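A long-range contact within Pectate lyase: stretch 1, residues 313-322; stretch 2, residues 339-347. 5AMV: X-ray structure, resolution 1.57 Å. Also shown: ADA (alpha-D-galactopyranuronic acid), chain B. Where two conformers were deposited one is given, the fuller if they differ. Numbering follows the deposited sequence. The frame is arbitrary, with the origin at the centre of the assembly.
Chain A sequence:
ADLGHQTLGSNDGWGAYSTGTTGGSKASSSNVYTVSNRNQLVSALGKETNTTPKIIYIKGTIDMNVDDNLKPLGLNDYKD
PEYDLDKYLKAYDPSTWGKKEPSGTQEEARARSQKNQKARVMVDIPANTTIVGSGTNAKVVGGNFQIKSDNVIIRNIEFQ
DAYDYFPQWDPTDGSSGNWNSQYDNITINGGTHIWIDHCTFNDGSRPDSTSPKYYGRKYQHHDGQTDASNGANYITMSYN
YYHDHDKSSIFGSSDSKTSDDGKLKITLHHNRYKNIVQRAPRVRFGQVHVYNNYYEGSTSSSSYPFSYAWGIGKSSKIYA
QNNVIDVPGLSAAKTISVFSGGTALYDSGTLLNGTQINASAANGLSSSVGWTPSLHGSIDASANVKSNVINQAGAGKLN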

# COMPACT_ATOMS: atom_id res chain seq x y z
N GLY A 313 8.21 8.69 -11.17
CA GLY A 313 9.40 8.95 -10.33
C GLY A 313 10.68 8.65 -11.11
O GLY A 313 10.61 8.14 -12.23
N LYS A 314 11.83 8.88 -10.44
CA LYS A 314 13.14 8.62 -11.07
C LYS A 314 13.26 7.24 -11.72
O LYS A 314 13.04 6.21 -11.07
CB LYS A 314 14.23 8.78 -10.04
CG LYS A 314 15.63 8.44 -10.59
CD LYS A 314 16.62 8.71 -9.49
CE LYS A 314 18.05 8.48 -10.01
NZ LYS A 314 18.97 8.64 -8.85
N SER A 315 13.59 7.25 -13.01
CA SER A 315 13.85 6.03 -13.79
C SER A 315 12.65 5.05 -13.79
O SER A 315 12.81 3.85 -14.05
CB SER A 315 15.13 5.37 -13.26
OG SER A 315 15.56 4.31 -14.11
N SER A 316 11.45 5.54 -13.47
CA SER A 316 10.29 4.66 -13.50
C SER A 316 9.99 4.14 -14.89
O SER A 316 10.28 4.81 -15.91
CB SER A 316 9.02 5.34 -12.93
OG SER A 316 8.72 6.54 -13.60
N LYS A 317 9.43 2.95 -14.95
CA LYS A 317 9.09 2.35 -16.22
C LYS A 317 7.67 1.81 -16.22
O LYS A 317 7.45 0.63 -16.41
CB LYS A 317 10.14 1.29 -16.58
CG LYS A 317 11.51 1.89 -16.85
CD LYS A 317 12.58 0.81 -17.02
CE LYS A 317 13.93 1.49 -17.51
NZ LYS A 317 14.41 2.59 -16.66
N ILE A 318 6.71 2.70 -15.99
CA ILE A 318 5.31 2.27 -15.98
C ILE A 318 4.83 2.01 -17.41
O ILE A 318 5.04 2.86 -18.32
CB ILE A 318 4.40 3.33 -15.31
CG1 ILE A 318 4.80 3.53 -13.83
CG2 ILE A 318 2.92 2.96 -15.50
CD1 ILE A 318 4.15 4.73 -13.17
N TYR A 319 4.23 0.85 -17.60
CA TYR A 319 3.63 0.46 -18.85
C TYR A 319 2.13 0.26 -18.60
O TYR A 319 1.70 -0.71 -17.97
CB TYR A 319 4.31 -0.82 -19.35
CG TYR A 319 4.04 -1.18 -20.79
CD1 TYR A 319 2.84 -1.76 -21.17
CD2 TYR A 319 5.01 -0.95 -21.76
CE1 TYR A 319 2.54 -2.11 -22.53
CE2 TYR A 319 4.77 -1.31 -23.09
CZ TYR A 319 3.54 -1.89 -23.48
OH TYR A 319 3.31 -2.24 -24.80
N ALA A 320 1.34 1.22 -19.10
CA ALA A 320 -0.06 1.27 -18.73
C ALA A 320 -0.97 0.96 -19.91
O ALA A 320 -0.74 1.46 -21.03
CB ALA A 320 -0.39 2.66 -18.14
N GLN A 321 -1.93 0.06 -19.70
CA GLN A 321 -2.89 -0.26 -20.75
C GLN A 321 -4.33 -0.29 -20.25
O GLN A 321 -4.64 -0.95 -19.25
CB GLN A 321 -2.60 -1.66 -21.35
CG GLN A 321 -1.27 -1.75 -22.06
CD GLN A 321 -0.96 -3.16 -22.44
OE1 GLN A 321 -0.69 -4.01 -21.59
NE2 GLN A 321 -1.03 -3.45 -23.74
N ASN A 322 -5.21 0.34 -21.01
CA ASN A 322 -6.64 0.24 -20.78
C ASN A 322 -7.11 0.52 -19.35
O ASN A 322 -7.86 -0.29 -18.75
CB ASN A 322 -7.19 -1.08 -21.33
CG ASN A 322 -7.08 -1.14 -22.87
OD1 ASN A 322 -6.48 -0.23 -23.49
ND2 ASN A 322 -7.69 -2.15 -23.47
C1 ADA B . 4.43 14.42 -1.24
C2 ADA B . 5.48 14.58 -0.13
C3 ADA B . 6.78 15.16 -0.70
C4 ADA B . 7.32 14.29 -1.83
C5 ADA B . 6.24 14.16 -2.91
C6 ADA B . 6.71 13.10 -3.87
O2 ADA B . 4.97 15.54 0.81
O3 ADA B . 7.78 15.23 0.32
O4 ADA B . 7.59 12.98 -1.29
O5 ADA B . 4.98 13.70 -2.34
O6B ADA B . 5.95 12.10 -4.04
O6A ADA B . 7.83 13.20 -4.47
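Stretch 2, residues 339-347: FSGGTALYD

Stretch 2 runs alongside stretch 1 in the same direction. It begins with a type II beta turn, Phe-339 to Gly-342, that lies on the type II turn from Gly-313 to Ser-316. It then passes through a loop, where Thr-343 departs from the extended form, with Ala-344 and Leu-345 extended, and enters a strand parallel to stretch 1, which continues beyond Asp-347. In it Tyr-346 pairs with Tyr-319 and Asp-347 with Ala-320. The CA-CA distances are 3.8 Å for Lys-314 and Gly-341, 5.6 Å for Ile-318 and Leu-345, 4.8 Å for Tyr-319 and Tyr-346, and 4.5 Å for Ala-320 and Asp-347. The contact buries 577 Å² in total.

Three backbone hydrogen bonds join the stretches. At the turns, Ser-315 N donates to Gly-341 O at 3.0 Å and is nearly linear. In the strands, Tyr-346 N donates to Ile-318 O at 3.1 Å, and Ala-320 N donates to Tyr-346 O at 2.8 Å. Tyr-346 thus bonds to the residues before and after Tyr-319, the usual parallel pattern. A CA-H...O contact from Asp-347 CA to Ala-320 O, 3.3 Å, extends the ladder.

Each turn is closed by its own backbone bond: Ser-316 N to Gly-313 O, 3.0 Å, and Gly-342 N to Phe-339 O, 2.8 Å. Gly-341 has phi/psi of 90/-16°, a conformation that calls for glycine. A CB there would also clash with Lys-314 CB at 2.9 Å. The missing side chain lets the turns approach closely, with Lys-314 CA 3.5 Å from Gly-341 C.

The main side-chain contact is aromatic. The Tyr-346 ring forms an offset stack with the Tyr-319 ring, centroids 3.9 Å apart and planes at 2°. Both side chains lie on the same face of the sheet, as paired residues in parallel strands do. Tyr-319 OH lies over one face of the Tyr-346 ring, 3.4 Å from Tyr-346 CZ. Ala-320 and Asp-347 share the other face, with Ala-320 CB 3.9 Å from Asp-347 CB. Just before the strand pairs, Leu-345 CD1 packs on Ile-318 CG2 at 3.6 Å.

Water fills the gap where the backbones part. The O atom of water 1 donates to Ser-316 OG at 2.9 Å and to Ala-344 O at 2.8 Å, and accepts from Ile-318 N at 2.9 Å. The O atom of water 2 donates to Ser-316 O at 3.0 Å and accepts from Thr-343 N at 2.8 Å.

At the start of stretch 2, Phe-339 also meets the bound galacturonic acid, with Phe-339 CE1 3.3 Å from ADA O6A.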

# COMPACT_ATOMS: atom_id res chain seq x y z
N PHE A 339 7.99 13.59 -11.53
CA PHE A 339 9.03 14.01 -10.57
C PHE A 339 10.39 14.01 -11.29
O PHE A 339 10.51 13.45 -12.37
CB PHE A 339 9.01 13.06 -9.37
CG PHE A 339 7.68 13.01 -8.68
CD1 PHE A 339 7.31 14.04 -7.80
CD2 PHE A 339 6.75 11.98 -8.95
CE1 PHE A 339 6.06 14.05 -7.15
CE2 PHE A 339 5.49 11.98 -8.31
CZ PHE A 339 5.13 13.02 -7.40
N SER A 340 11.39 14.66 -10.69
CA SER A 340 12.73 14.71 -11.27
C SER A 340 13.25 13.28 -11.48
O SER A 340 13.09 12.40 -10.61
CB SER A 340 13.68 15.53 -10.38
OG SER A 340 14.95 15.70 -10.99
N GLY A 341 13.83 13.04 -12.65
CA GLY A 341 14.31 11.72 -13.03
C GLY A 341 13.21 10.95 -13.73
O GLY A 341 13.46 9.95 -14.39
N GLY A 342 11.97 11.42 -13.60
CA GLY A 342 10.86 10.80 -14.33
C GLY A 342 10.77 11.30 -15.76
O GLY A 342 10.48 12.48 -16.01
N THR A 343 11.06 10.44 -16.71
CA THR A 343 11.15 10.89 -18.10
C THR A 343 10.27 10.13 -19.11
O THR A 343 10.17 10.54 -20.27
CB THR A 343 12.62 10.82 -18.59
OG1 THR A 343 13.02 9.44 -18.73
CG2 THR A 343 13.54 11.53 -17.63
N ALA A 344 9.66 9.02 -18.70
CA ALA A 344 9.05 8.13 -19.65
C ALA A 344 7.79 7.48 -19.05
O ALA A 344 7.75 7.18 -17.85
CB ALA A 344 10.02 7.03 -20.05
N LEU A 345 6.80 7.27 -19.91
CA LEU A 345 5.56 6.58 -19.54
C LEU A 345 4.98 6.01 -20.82
O LEU A 345 4.75 6.75 -21.80
CB LEU A 345 4.56 7.52 -18.85
CG LEU A 345 3.11 7.03 -18.70
CD1 LEU A 345 3.03 5.83 -17.68
CD2 LEU A 345 2.23 8.18 -18.26
N TYR A 346 4.77 4.70 -20.84
CA TYR A 346 3.95 4.13 -21.90
C TYR A 346 2.52 4.11 -21.40
O TYR A 346 2.25 3.52 -20.37
CB TYR A 346 4.38 2.68 -22.23
CG TYR A 346 3.58 2.04 -23.33
CD1 TYR A 346 2.30 1.50 -23.11
CD2 TYR A 346 4.07 1.99 -24.63
CE1 TYR A 346 1.56 0.96 -24.14
CE2 TYR A 346 3.35 1.42 -25.66
CZ TYR A 346 2.10 0.91 -25.42
OH TYR A 346 1.38 0.38 -26.46
N ASP A 347 1.60 4.71 -22.14
CA ASP A 347 0.19 4.47 -21.86
C ASP A 347 -0.62 4.38 -23.14
O ASP A 347 -0.44 5.17 -24.08
CB ASP A 347 -0.45 5.45 -20.82
CG ASP A 347 -0.77 6.79 -21.39
OD1 ASP A 347 0.19 7.50 -21.75
OD2 ASP A 347 -1.96 7.15 -21.48
O HOH W 1 6.98 5.58 -15.68
O HOH W 2 10.89 7.75 -16.05
O HOH W 3 -0.74 -1.36 -25.87